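Heme-binding protein A / AI-2 binding protein A (Helicobacter pylori SS1, PDB 6OFQ) binds short peptides such as STSA as the periplasmic substrate-binding component of an ABC transporter, probably delivering them for import. Local coordinates at residues F68-T73 against G515-G520; F121-Q126 against L184-K189; K189-Y194 against D202-K207; V285-G290 against Y504-H509. All blocks are in the same frame, centred on the assembly; numbering follows the deposited sequence. Where two conformers were deposited one is given.

Contact 1: F68-T73 against G515-G520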
loop_
_atom_site.group_PDB
_atom_site.type_symbol
_atom_site.label_atom_id
_atom_site.label_comp_id
_atom_site.label_asym_id
_atom_site.label_seq_id
_atom_site.Cartn_x
_atom_site.Cartn_y
_atom_site.Cartn_z
ATOM N N PHE A 68 -2.816 -13.700 -2.897
ATOM C CA PHE A 68 -4.268 -13.393 -2.906
ATOM C C PHE A 68 -4.819 -13.741 -4.267
ATOM O O PHE A 68 -4.317 -13.296 -5.319
ATOM C CB PHE A 68 -4.476 -11.933 -2.508
ATOM C CG PHE A 68 -4.022 -11.724 -1.103
ATOM C CD1 PHE A 68 -4.839 -12.133 -0.046
ATOM C CD2 PHE A 68 -2.829 -11.124 -0.845
ATOM C CE1 PHE A 68 -4.370 -12.001 1.255
ATOM C CE2 PHE A 68 -2.367 -10.998 0.450
ATOM C CZ PHE A 68 -3.102 -11.499 1.493
ATOM N N LYS A 69 -5.863 -14.545 -4.308
ATOM C CA LYS A 69 -6.430 -14.927 -5.593
ATOM C C LYS A 69 -6.888 -13.658 -6.355
ATOM O O LYS A 69 -7.526 -12.779 -5.793
ATOM C CB LYS A 69 -7.643 -15.823 -5.317
ATOM C CG LYS A 69 -8.454 -16.124 -6.566
ATOM C CD LYS A 69 -9.494 -17.185 -6.294
ATOM C CE LYS A 69 -10.385 -17.339 -7.503
ATOM N NZ LYS A 69 -11.465 -18.301 -7.131
ATOM N N TYR A 70 -6.428 -13.497 -7.596
ATOM C CA TYR A 70 -6.642 -12.227 -8.293
ATOM C C TYR A 70 -8.065 -11.742 -8.326
ATOM O O TYR A 70 -8.988 -12.534 -8.580
ATOM C CB TYR A 70 -5.999 -12.310 -9.695
ATOM C CG TYR A 70 -5.987 -10.941 -10.360
ATOM C CD1 TYR A 70 -5.146 -9.954 -9.866
ATOM C CD2 TYR A 70 -6.891 -10.556 -11.338
ATOM C CE1 TYR A 70 -5.198 -8.647 -10.356
ATOM C CE2 TYR A 70 -6.882 -9.267 -11.861
ATOM C CZ TYR A 70 -6.083 -8.274 -11.350
ATOM O OH TYR A 70 -6.134 -6.998 -11.806
ATOM N N GLY A 71 -8.253 -10.495 -7.906
ATOM C CA GLY A 71 -9.577 -9.902 -7.861
ATOM C C GLY A 71 -10.273 -10.006 -6.525
ATOM O O GLY A 71 -11.395 -9.531 -6.321
ATOM N N THR A 72 -9.575 -10.655 -5.597
ATOM C CA THR A 72 -10.169 -11.049 -4.299
ATOM C C THR A 72 -9.214 -10.684 -3.153
ATOM O O THR A 72 -8.073 -10.240 -3.367
ATOM C CB THR A 72 -10.504 -12.548 -4.185
ATOM O OG1 THR A 72 -9.347 -13.291 -3.828
ATOM C CG2 THR A 72 -11.159 -13.057 -5.431
ATOM N N THR A 73 -9.684 -10.955 -1.924
ATOM C CA THR A 73 -8.864 -10.903 -0.712
ATOM C C THR A 73 -8.652 -12.282 -0.089
ATOM O O THR A 73 -8.267 -12.383 1.073
ATOM C CB THR A 73 -9.471 -9.932 0.315
ATOM O OG1 THR A 73 -10.690 -10.480 0.801
ATOM C CG2 THR A 73 -9.716 -8.545 -0.347
ATOM N N GLY A 515 -9.856 -8.585 -18.160
ATOM C CA GLY A 515 -9.241 -9.359 -17.100
ATOM C C GLY A 515 -8.714 -8.558 -15.933
ATOM O O GLY A 515 -8.379 -9.170 -14.896
ATOM N N TYR A 516 -8.519 -7.267 -16.122
ATOM C CA TYR A 516 -8.096 -6.447 -14.996
ATOM C C TYR A 516 -9.253 -6.374 -14.004
ATOM O O TYR A 516 -10.403 -6.256 -14.423
ATOM C CB TYR A 516 -7.712 -5.055 -15.463
ATOM C CG TYR A 516 -7.183 -4.131 -14.380
ATOM C CD1 TYR A 516 -5.846 -4.196 -14.001
ATOM C CD2 TYR A 516 -8.015 -3.265 -13.701
ATOM C CE1 TYR A 516 -5.324 -3.331 -13.066
ATOM C CE2 TYR A 516 -7.508 -2.397 -12.755
ATOM C CZ TYR A 516 -6.182 -2.491 -12.403
ATOM O OH TYR A 516 -5.641 -1.645 -11.428
ATOM N N LYS A 517 -8.910 -6.312 -12.727
ATOM C CA LYS A 517 -9.951 -6.227 -11.683
ATOM C C LYS A 517 -9.562 -5.113 -10.721
ATOM O O LYS A 517 -8.448 -5.049 -10.232
ATOM C CB LYS A 517 -10.133 -7.584 -11.008
ATOM C CG LYS A 517 -10.954 -8.551 -11.852
ATOM C CD LYS A 517 -11.183 -9.915 -11.262
ATOM C CE LYS A 517 -12.095 -10.744 -12.149
ATOM N NZ LYS A 517 -11.988 -10.599 -13.615
ATOM N N THR A 518 -10.540 -4.267 -10.385
ATOM C CA THR A 518 -10.323 -3.220 -9.399
ATOM C C THR A 518 -10.557 -3.755 -7.940
ATOM O O THR A 518 -10.229 -3.073 -6.987
ATOM C CB THR A 518 -11.264 -1.997 -9.577
ATOM O OG1 THR A 518 -12.620 -2.479 -9.491
ATOM C CG2 THR A 518 -10.963 -1.283 -10.868
ATOM N N THR A 519 -11.165 -4.924 -7.837
ATOM C CA THR A 519 -11.534 -5.554 -6.562
ATOM C C THR A 519 -10.371 -6.330 -5.967
ATOM O O THR A 519 -9.447 -6.749 -6.648
ATOM C CB THR A 519 -12.740 -6.477 -6.763
ATOM O OG1 THR A 519 -12.482 -7.469 -7.758
ATOM C CG2 THR A 519 -13.985 -5.617 -7.165
ATOM N N GLY A 520 -10.456 -6.531 -4.657
ATOM C CA GLY A 520 -9.480 -7.328 -3.910
ATOM C C GLY A 520 -8.199 -6.570 -3.685
ATOM O O GLY A 520 -8.173 -5.345 -3.693
#

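Contact 2: F121-Q126 against L184-K189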
loop_
_atom_site.group_PDB
_atom_site.type_symbol
_atom_site.label_atom_id
_atom_site.label_comp_id
_atom_site.label_asym_id
_atom_site.label_seq_id
_atom_site.Cartn_x
_atom_site.Cartn_y
_atom_site.Cartn_z
ATOM N N PHE A 121 16.819 -16.109 3.623
ATOM C CA PHE A 121 17.452 -14.841 3.306
ATOM C C PHE A 121 16.493 -13.653 3.320
ATOM O O PHE A 121 16.748 -12.606 3.901
ATOM C CB PHE A 121 18.008 -14.939 1.889
ATOM C CG PHE A 121 18.530 -13.605 1.335
ATOM C CD1 PHE A 121 19.578 -12.927 1.923
ATOM C CD2 PHE A 121 17.850 -12.996 0.298
ATOM C CE1 PHE A 121 20.036 -11.722 1.433
ATOM C CE2 PHE A 121 18.290 -11.748 -0.163
ATOM C CZ PHE A 121 19.327 -11.119 0.427
ATOM N N SER A 122 15.326 -13.865 2.725
ATOM C CA SER A 122 14.365 -12.779 2.523
ATOM C C SER A 122 13.797 -12.230 3.814
ATOM O O SER A 122 13.540 -11.045 3.910
ATOM C CB SER A 122 13.266 -13.265 1.583
ATOM O OG SER A 122 13.776 -13.590 0.296
ATOM N N PHE A 123 13.568 -13.146 4.766
ATOM C CA PHE A 123 13.047 -12.777 6.075
ATOM C C PHE A 123 14.139 -12.380 7.052
ATOM O O PHE A 123 14.028 -11.390 7.745
ATOM C CB PHE A 123 12.202 -13.917 6.683
ATOM C CG PHE A 123 10.805 -14.084 6.110
ATOM C CD1 PHE A 123 10.597 -14.494 4.809
ATOM C CD2 PHE A 123 9.708 -13.909 6.923
ATOM C CE1 PHE A 123 9.336 -14.550 4.262
ATOM C CE2 PHE A 123 8.466 -14.024 6.395
ATOM C CZ PHE A 123 8.277 -14.456 5.123
ATOM N N GLU A 124 15.189 -13.217 7.165
ATOM C CA GLU A 124 16.234 -12.996 8.137
ATOM C C GLU A 124 17.001 -11.689 7.948
ATOM O O GLU A 124 17.410 -11.069 8.926
ATOM C CB GLU A 124 17.229 -14.123 8.302
ATOM C CG GLU A 124 16.646 -15.410 8.843
ATOM C CD GLU A 124 17.727 -16.503 8.927
ATOM O OE1 GLU A 124 18.704 -16.511 8.159
ATOM O OE2 GLU A 124 17.421 -17.407 9.729
ATOM N N ARG A 125 17.079 -11.227 6.715
ATOM C CA ARG A 125 17.727 -9.972 6.475
ATOM C C ARG A 125 17.020 -8.821 7.167
ATOM O O ARG A 125 17.637 -7.789 7.471
ATOM C CB ARG A 125 17.836 -9.752 4.981
ATOM C CG ARG A 125 16.514 -9.417 4.283
ATOM C CD ARG A 125 16.614 -9.543 2.778
ATOM N NE ARG A 125 15.353 -9.219 2.114
ATOM C CZ ARG A 125 15.122 -8.226 1.273
ATOM N NH1 ARG A 125 16.088 -7.395 0.914
ATOM N NH2 ARG A 125 13.920 -8.090 0.728
ATOM N N GLN A 126 15.705 -8.930 7.347
ATOM C CA GLN A 126 14.906 -7.910 8.012
ATOM C C GLN A 126 14.888 -8.117 9.503
ATOM O O GLN A 126 14.838 -7.136 10.251
ATOM C CB GLN A 126 13.488 -7.915 7.420
ATOM C CG GLN A 126 13.471 -7.952 5.899
ATOM C CD GLN A 126 12.101 -7.741 5.254
ATOM O OE1 GLN A 126 11.441 -6.744 5.593
ATOM N NE2 GLN A 126 11.668 -8.648 4.360
ATOM N N LEU A 184 7.302 -9.182 2.087
ATOM C CA LEU A 184 7.757 -10.535 2.353
ATOM C C LEU A 184 7.935 -11.334 1.087
ATOM O O LEU A 184 7.930 -12.583 1.101
ATOM C CB LEU A 184 6.831 -11.212 3.361
ATOM C CG LEU A 184 6.841 -10.527 4.709
ATOM C CD1 LEU A 184 5.796 -11.179 5.617
ATOM C CD2 LEU A 184 8.229 -10.470 5.374
ATOM N N SER A 185 8.135 -10.658 -0.032
ATOM C CA SER A 185 8.557 -11.285 -1.256
ATOM C C SER A 185 9.862 -12.092 -1.150
ATOM O O SER A 185 10.735 -11.750 -0.341
ATOM C CB SER A 185 8.774 -10.171 -2.269
ATOM O OG SER A 185 7.596 -9.544 -2.712
ATOM N N ILE A 186 9.913 -13.146 -1.941
ATOM C CA ILE A 186 11.088 -14.031 -1.920
ATOM C C ILE A 186 12.124 -13.603 -2.973
ATOM O O ILE A 186 11.843 -13.727 -4.161
ATOM C CB ILE A 186 10.691 -15.491 -2.076
ATOM C CG1 ILE A 186 9.636 -15.927 -1.029
ATOM C CG2 ILE A 186 11.921 -16.385 -1.945
ATOM C CD1 ILE A 186 9.926 -15.548 0.405
ATOM N N LEU A 187 13.240 -13.093 -2.446
ATOM C CA LEU A 187 14.376 -12.760 -3.328
ATOM C C LEU A 187 15.326 -13.941 -3.352
ATOM O O LEU A 187 15.170 -14.892 -2.583
ATOM C CB LEU A 187 15.099 -11.556 -2.753
ATOM C CG LEU A 187 14.491 -10.185 -3.050
ATOM C CD1 LEU A 187 13.078 -10.006 -2.503
ATOM C CD2 LEU A 187 15.404 -9.081 -2.559
ATOM N N SER A 188 16.262 -13.901 -4.309
ATOM C CA SER A 188 17.215 -15.004 -4.453
ATOM C C SER A 188 18.494 -14.780 -3.659
ATOM O O SER A 188 19.277 -13.849 -3.914
ATOM C CB SER A 188 17.606 -15.147 -5.919
ATOM O OG SER A 188 18.775 -15.969 -6.085
ATOM N N LYS A 189 18.775 -15.757 -2.776
ATOM C CA LYS A 189 20.032 -15.779 -2.036
ATOM C C LYS A 189 21.270 -15.954 -2.957
ATOM O O LYS A 189 22.259 -15.275 -2.680
ATOM C CB LYS A 189 19.970 -16.915 -0.999
ATOM C CG LYS A 189 21.213 -16.988 -0.116
ATOM C CD LYS A 189 21.515 -15.706 0.598
ATOM C CE LYS A 189 22.246 -15.827 1.934
ATOM N NZ LYS A 189 23.715 -15.888 1.845
HETATM O O HOH W 1 11.502 -9.604 1.241
#

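Contact 3: K189-Y194 against D202-K207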
loop_
_atom_site.group_PDB
_atom_site.type_symbol
_atom_site.label_atom_id
_atom_site.label_comp_id
_atom_site.label_asym_id
_atom_site.label_seq_id
_atom_site.Cartn_x
_atom_site.Cartn_y
_atom_site.Cartn_z
ATOM N N LYS A 189 18.775 -15.757 -2.776
ATOM C CA LYS A 189 20.032 -15.779 -2.036
ATOM C C LYS A 189 21.270 -15.954 -2.957
ATOM O O LYS A 189 22.259 -15.275 -2.680
ATOM C CB LYS A 189 19.970 -16.915 -0.999
ATOM C CG LYS A 189 21.213 -16.988 -0.116
ATOM C CD LYS A 189 21.515 -15.706 0.598
ATOM C CE LYS A 189 22.246 -15.827 1.934
ATOM N NZ LYS A 189 23.715 -15.888 1.845
ATOM N N ASP A 190 21.118 -16.819 -3.958
ATOM C CA ASP A 190 22.231 -17.006 -4.932
ATOM C C ASP A 190 22.580 -15.687 -5.613
ATOM O O ASP A 190 23.763 -15.271 -5.693
ATOM C CB ASP A 190 21.948 -18.144 -5.909
ATOM C CG ASP A 190 21.910 -19.503 -5.234
ATOM O OD1 ASP A 190 22.829 -19.826 -4.461
ATOM O OD2 ASP A 190 20.875 -20.185 -5.265
ATOM N N TYR A 191 21.543 -14.972 -6.090
ATOM C CA TYR A 191 21.771 -13.674 -6.725
ATOM C C TYR A 191 22.382 -12.653 -5.760
ATOM O O TYR A 191 23.347 -11.924 -6.037
ATOM C CB TYR A 191 20.479 -13.155 -7.381
ATOM C CG TYR A 191 20.593 -11.785 -8.035
ATOM C CD1 TYR A 191 21.518 -11.566 -9.043
ATOM C CD2 TYR A 191 19.727 -10.739 -7.737
ATOM C CE1 TYR A 191 21.631 -10.374 -9.696
ATOM C CE2 TYR A 191 19.776 -9.548 -8.425
ATOM C CZ TYR A 191 20.732 -9.359 -9.402
ATOM O OH TYR A 191 20.819 -8.156 -10.080
ATOM N N ALA A 192 21.846 -12.566 -4.539
ATOM C CA ALA A 192 22.395 -11.708 -3.507
ATOM C C ALA A 192 23.875 -12.029 -3.194
ATOM O O ALA A 192 24.628 -11.076 -3.064
ATOM C CB ALA A 192 21.564 -11.872 -2.217
ATOM N N ASP A 193 24.187 -13.322 -3.124
ATOM C CA ASP A 193 25.580 -13.704 -2.832
ATOM C C ASP A 193 26.481 -13.259 -4.002
ATOM O O ASP A 193 27.580 -12.736 -3.757
ATOM C CB ASP A 193 25.685 -15.204 -2.640
ATOM C CG ASP A 193 25.134 -15.693 -1.327
ATOM O OD1 ASP A 193 24.980 -14.833 -0.420
ATOM O OD2 ASP A 193 25.012 -16.931 -1.352
ATOM N N TYR A 194 26.011 -13.489 -5.227
ATOM C CA TYR A 194 26.742 -13.071 -6.468
ATOM C C TYR A 194 27.035 -11.601 -6.448
ATOM O O TYR A 194 28.133 -11.107 -6.693
ATOM C CB TYR A 194 26.015 -13.467 -7.710
ATOM C CG TYR A 194 26.344 -12.741 -8.985
ATOM C CD1 TYR A 194 27.265 -13.296 -9.882
ATOM C CD2 TYR A 194 25.556 -11.681 -9.398
ATOM C CE1 TYR A 194 27.571 -12.647 -11.068
ATOM C CE2 TYR A 194 25.838 -11.044 -10.597
ATOM C CZ TYR A 194 26.848 -11.516 -11.419
ATOM O OH TYR A 194 27.132 -10.851 -12.602
ATOM N N ASP A 202 23.890 -2.959 -3.885
ATOM C CA ASP A 202 22.756 -2.101 -4.173
ATOM C C ASP A 202 21.964 -2.494 -5.401
ATOM O O ASP A 202 20.794 -2.079 -5.550
ATOM C CB ASP A 202 23.202 -0.648 -4.264
ATOM C CG ASP A 202 23.547 -0.062 -2.908
ATOM O OD1 ASP A 202 22.967 -0.439 -1.863
ATOM O OD2 ASP A 202 24.365 0.896 -2.916
ATOM N N GLU A 203 22.547 -3.271 -6.293
ATOM C CA GLU A 203 21.844 -3.704 -7.459
ATOM C C GLU A 203 20.695 -4.696 -7.172
ATOM O O GLU A 203 19.822 -4.942 -8.016
ATOM C CB GLU A 203 22.744 -4.303 -8.530
ATOM C CG GLU A 203 23.616 -3.241 -9.210
ATOM C CD GLU A 203 24.315 -3.747 -10.461
ATOM O OE1 GLU A 203 25.133 -2.916 -10.908
ATOM O OE2 GLU A 203 24.155 -4.888 -10.953
ATOM N N LEU A 204 20.689 -5.264 -5.961
ATOM C CA LEU A 204 19.578 -6.160 -5.567
ATOM C C LEU A 204 18.254 -5.395 -5.627
ATOM O O LEU A 204 17.217 -6.030 -5.878
ATOM C CB LEU A 204 19.825 -6.700 -4.159
ATOM C CG LEU A 204 18.885 -7.855 -3.682
ATOM C CD1 LEU A 204 19.038 -9.076 -4.577
ATOM C CD2 LEU A 204 19.170 -8.113 -2.198
ATOM N N ALA A 205 18.350 -4.099 -5.394
ATOM C CA ALA A 205 17.140 -3.231 -5.398
ATOM C C ALA A 205 16.977 -2.429 -6.676
ATOM O O ALA A 205 16.067 -1.579 -6.765
ATOM C CB ALA A 205 17.231 -2.279 -4.256
ATOM N N LYS A 206 17.767 -2.761 -7.704
ATOM C CA LYS A 206 17.722 -2.078 -9.009
ATOM C C LYS A 206 17.511 -2.993 -10.201
ATOM O O LYS A 206 16.804 -2.620 -11.166
ATOM C CB LYS A 206 19.031 -1.318 -9.271
ATOM C CG LYS A 206 19.208 -0.185 -8.273
ATOM C CD LYS A 206 20.484 0.623 -8.515
ATOM C CE LYS A 206 20.451 1.897 -7.675
ATOM N NZ LYS A 206 21.256 1.789 -6.421
ATOM N N LYS A 207 18.052 -4.200 -10.080
ATOM C CA LYS A 207 18.031 -5.163 -11.176
ATOM C C LYS A 207 17.523 -6.471 -10.561
ATOM O O LYS A 207 18.304 -7.295 -10.088
ATOM C CB LYS A 207 19.440 -5.276 -11.795
ATOM C CG LYS A 207 19.834 -4.024 -12.570
ATOM C CD LYS A 207 21.283 -4.126 -13.027
ATOM C CE LYS A 207 21.644 -2.792 -13.670
ATOM N NZ LYS A 207 23.100 -2.591 -13.969
HETATM O O HOH W 2 22.986 -6.923 -11.541
#

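Contact 4: V285-G290 against Y504-H509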
loop_
_atom_site.group_PDB
_atom_site.type_symbol
_atom_site.label_atom_id
_atom_site.label_comp_id
_atom_site.label_asym_id
_atom_site.label_seq_id
_atom_site.Cartn_x
_atom_site.Cartn_y
_atom_site.Cartn_z
ATOM N N VAL A 285 -14.685 2.609 -18.123
ATOM C CA VAL A 285 -14.139 3.077 -16.874
ATOM C C VAL A 285 -14.664 2.100 -15.826
ATOM O O VAL A 285 -15.855 2.142 -15.469
ATOM C CB VAL A 285 -14.547 4.509 -16.552
ATOM C CG1 VAL A 285 -13.972 4.920 -15.210
ATOM C CG2 VAL A 285 -13.975 5.431 -17.623
ATOM N N ASP A 286 -13.751 1.289 -15.275
ATOM C CA ASP A 286 -14.166 0.368 -14.210
ATOM C C ASP A 286 -14.312 1.133 -12.911
ATOM O O ASP A 286 -13.537 2.073 -12.625
ATOM C CB ASP A 286 -13.024 -0.632 -13.939
ATOM C CG ASP A 286 -12.747 -1.618 -15.041
ATOM O OD1 ASP A 286 -13.500 -1.670 -16.014
ATOM O OD2 ASP A 286 -11.833 -2.460 -14.815
ATOM N N LYS A 287 -15.325 0.799 -12.097
ATOM C CA LYS A 287 -15.547 1.474 -10.817
ATOM C C LYS A 287 -15.967 0.464 -9.792
ATOM O O LYS A 287 -16.833 -0.378 -10.075
ATOM C CB LYS A 287 -16.650 2.544 -10.907
ATOM C CG LYS A 287 -16.423 3.590 -11.986
ATOM C CD LYS A 287 -17.523 4.662 -12.029
ATOM C CE LYS A 287 -17.527 5.333 -13.389
ATOM N NZ LYS A 287 -18.089 4.394 -14.416
ATOM N N SER A 288 -15.340 0.534 -8.629
ATOM C CA SER A 288 -15.837 -0.223 -7.486
ATOM C C SER A 288 -15.591 0.493 -6.169
ATOM O O SER A 288 -14.967 1.543 -6.164
ATOM C CB SER A 288 -15.207 -1.620 -7.468
ATOM O OG SER A 288 -13.819 -1.563 -7.197
ATOM N N ALA A 289 -16.212 0.036 -5.084
ATOM C CA ALA A 289 -16.163 0.820 -3.866
ATOM C C ALA A 289 -14.799 1.146 -3.304
ATOM O O ALA A 289 -14.450 2.246 -2.823
ATOM C CB ALA A 289 -16.918 0.073 -2.782
ATOM N N GLY A 290 -13.985 0.117 -3.417
ATOM C CA GLY A 290 -12.534 0.282 -3.124
ATOM C C GLY A 290 -12.171 -0.189 -1.712
ATOM O O GLY A 290 -13.003 -0.334 -0.811
ATOM N N TYR A 504 -13.617 5.831 -4.400
ATOM C CA TYR A 504 -13.920 4.687 -5.227
ATOM C C TYR A 504 -12.683 4.352 -6.075
ATOM O O TYR A 504 -11.860 5.242 -6.356
ATOM C CB TYR A 504 -15.031 5.075 -6.214
ATOM C CG TYR A 504 -16.358 5.378 -5.612
ATOM C CD1 TYR A 504 -16.705 5.059 -4.333
ATOM C CD2 TYR A 504 -17.308 5.994 -6.409
ATOM C CE1 TYR A 504 -17.964 5.375 -3.824
ATOM C CE2 TYR A 504 -18.557 6.306 -5.940
ATOM C CZ TYR A 504 -18.861 6.038 -4.656
ATOM O OH TYR A 504 -20.133 6.359 -4.179
ATOM N N SER A 505 -12.503 3.090 -6.419
ATOM C CA SER A 505 -11.448 2.718 -7.370
ATOM C C SER A 505 -12.026 3.023 -8.757
ATOM O O SER A 505 -13.030 2.405 -9.129
ATOM C CB SER A 505 -11.071 1.232 -7.341
ATOM O OG SER A 505 -10.021 1.054 -8.264
ATOM N N VAL A 506 -11.335 3.842 -9.544
ATOM C CA VAL A 506 -11.825 4.332 -10.826
ATOM C C VAL A 506 -10.730 4.169 -11.875
ATOM O O VAL A 506 -9.682 4.829 -11.738
ATOM C CB VAL A 506 -12.319 5.782 -10.783
ATOM C CG1 VAL A 506 -12.865 6.209 -12.157
ATOM C CG2 VAL A 506 -13.378 5.932 -9.714
ATOM N N VAL A 507 -10.889 3.206 -12.793
ATOM C CA VAL A 507 -9.782 2.797 -13.682
ATOM C C VAL A 507 -10.236 2.802 -15.126
ATOM O O VAL A 507 -10.880 1.882 -15.602
ATOM C CB VAL A 507 -9.207 1.416 -13.291
ATOM C CG1 VAL A 507 -8.165 1.018 -14.359
ATOM C CG2 VAL A 507 -8.558 1.438 -11.941
ATOM N N PRO A 508 -9.882 3.887 -15.857
ATOM C CA PRO A 508 -10.186 3.886 -17.297
ATOM C C PRO A 508 -9.255 3.024 -18.138
ATOM O O PRO A 508 -8.057 2.901 -17.829
ATOM C CB PRO A 508 -9.909 5.354 -17.672
ATOM C CG PRO A 508 -9.852 6.128 -16.392
ATOM C CD PRO A 508 -9.296 5.147 -15.388
ATOM N N HIS A 509 -9.820 2.318 -19.110
ATOM C CA HIS A 509 -9.011 1.519 -19.997
ATOM C C HIS A 509 -9.689 1.342 -21.322
ATOM O O HIS A 509 -10.867 1.621 -21.486
ATOM C CB HIS A 509 -8.669 0.163 -19.366
ATOM C CG HIS A 509 -9.860 -0.641 -19.002
ATOM N ND1 HIS A 509 -10.498 -1.516 -19.856
ATOM C CD2 HIS A 509 -10.584 -0.663 -17.862
ATOM C CE1 HIS A 509 -11.509 -2.095 -19.241
ATOM N NE2 HIS A 509 -11.598 -1.567 -18.039
#

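Contact 1: F68-T73 against G515-G520
Tyr70 lies across Lys517, the two side chains crossing obliquely with ring atom CE2 3.8 Å from Lys517 CB. CG is anti to the backbone N of Tyr70 (chi1 -170°), and the far end of the ring comes to 515-520. The phenol oxygen is the polar end of this reach: Lys517 N donates to Tyr70 OH at 3.0 Å with an N-H...O angle of 161°, and the same hydroxyl is also bonded to the carbonyl of Val523. Tyr70 OH sits over one face of the Tyr516 ring, 3.6 Å from Tyr516 CD1, while Gly515 O approaches the edge of the Tyr70 ring near its plane, 3.4 Å from CE2. Behind the ring is a type II beta turn from Lys69 to Thr72, in the connection between the paired antiparallel strands 66-68 and 75-85. Glycine takes its third position, with positive phi, and having no side chain Gly71 lets Lys517 CD come to 3.8 Å from its CA. Thr519 OG1 then donates to Gly71 O at 2.7 Å, tilted 20° from the carbonyl plane. Farther on, Thr73 CG2 rests 3.8 Å from Gly520 CA.

Contact 2: F121-Q126 against L184-K189
Ser122 and Leu187 make the direct polar contact: Leu187 N donates to Ser122 OG at 2.8 Å, with an angle of 149° at the hydrogen. On one flank Phe123 and Leu184 cross at about a right angle, Leu184 CD2 standing 4.0 Å from the ring centroid, 21° off the normal, in a CH-pi contact over the face; Ile186 CD1 meets the edge of the same ring. On the other flank Phe121, its CG anti to the backbone N (chi1 172°), takes Lys189 CD at 3.6 Å from its CD1, and Leu187 CB comes to the ring's edge. Leu187 also reaches the guanidinium of Arg125, CD2 lying over its flat face 3.7 Å from NH2. The arrangement is a helix, 116-127, packed on the loop leading into the next helix: Ser188 is the N-cap of helix 189-197, its side chain bonded to Tyr191 N, and Asp118 OD1 accepts from Lys189 N. In the second shell, Ser122 OG is also bonded to Asp118 O. Ser122 O is gripped twice, by Gln126 NE2 and Arg125 NE, both 3.1 Å away and arriving from opposite faces of the carbonyl plane. Gln126 NE2 is further bonded to Phe183 O. Arg125 CD lies over one face of the Phe121 ring, toward the rim, and the Arg125 guanidinium forms a salt bridge with Asp45 through NH1. Through NH2 it holds a water, 2.9 Å away, that donates to Ser185 O and so ties the arginine to the backbone of 184-189.

Contact 3: K189-Y194 against D202-K207
Glu203 and Tyr191 meet only loosely, Tyr191 OH lying 3.9 Å from Glu203 O, yet that carbonyl shapes the segment: Lys206 N and Lys207 N both donate to it, turning the chain so that the Lys207 carbonyl comes to the tyrosine hydroxyl. The Glu203 carboxylate lies close to a water that donates to Tyr191 OH at 2.9 Å; its separation from that water is too short to be trusted, so the bridge is doubtful. Leu204, in the 3-10 turn, supplies the apolar half. Its CG is anti to the backbone N (chi1 -170°), and CD1 continues to 3.6 Å from Tyr191 CD2, the two side chains sliding past each other in opposite directions. The same methyl lies 4.4 Å from Ala192 CB. Lys207 supplies the polar half through its backbone: Tyr191 OH donates to Lys207 O at 2.7 Å, in the carbonyl plane and on a lone pair, with a C=O...O angle of 145°. This oxygen lies at the edge of the tyrosine ring, near its plane, and Lys207 CB flanks the hydroxyl at 3.6 Å. The lysine chain then runs on, extended, to a long ion pair with Glu203. The result is a helix whose following 3-10 turn folds back on it, fastened by the hydroxyl of a buried tyrosine on a backbone carbonyl. Trp108 meets the Tyr191 ring with planes about 55° apart, Phe121 of helix 116-127 packs against both Ala192 and Leu204, and the chain continues from here toward strand 214-220.

Contact 4: V285-G290 against Y504-H509
Val285 to Ser288 pair antiparallel with Ser505 to Pro508, the strand axes 4.4 Å apart at their closest and 166° between their directions. Asp286 with Val507 and Ser288 with Ser505 are the hydrogen-bonded pairs, each closed by two N-H...O bonds; Val285 with Pro508 and Lys287 with Val506 are the non-hydrogen-bonded ones. On the side of Val285, its CG1 presses on Val506 CG1 at 3.5 Å, tighter than usual for two methyls, while CG2 lies beside Pro508 CB at 4.1 Å, the two side chains pointing the same way. Val274 and Leu277 of helix 274-278 cover this apolar face, and Lys287 reaches Glu278 of that helix in a salt bridge. The pairing belongs to a mixed sheet in which the long strand 497-510 is a hub, also pairing with strands 292-298 and 332-334. On the other side His509 and Asp286 cross at about a right angle. His509 NE2 donates to Asp286 OD1 at 2.8 Å, the oxygen lying in the ring plane but met from above the carboxylate plane; the two planes are 76° apart. CG of His509 stands between the backbone N and the carbonyl carbon (chi1 58°), and the end of the ring comes nearer to 285-290 than its root. Nearby, Ser288 OG is bonded to Thr518.

How the contacts relate
The four contacts form two clusters. Contacts 2 and 3 lie 11 Å apart between centres, share Lys189 at the start of helix 189-197, and follow one another along the chain; Leu187 CD2 packs 3.9 Å from Leu204 CG to join them. Contacts 1 and 4, with centres 12 Å apart, meet where Thr518 of the 515-520 loop lies over the strand pair of contact 4. The centres of contacts 4 and 2 are about 34 Å apart, on opposite sides of the chain's centre. Contact 1 brings together segments 442 residues apart in sequence and spans the other three, so an early loop is stitched to the C-terminal region, consistent with the interwoven chain of a type II binding protein.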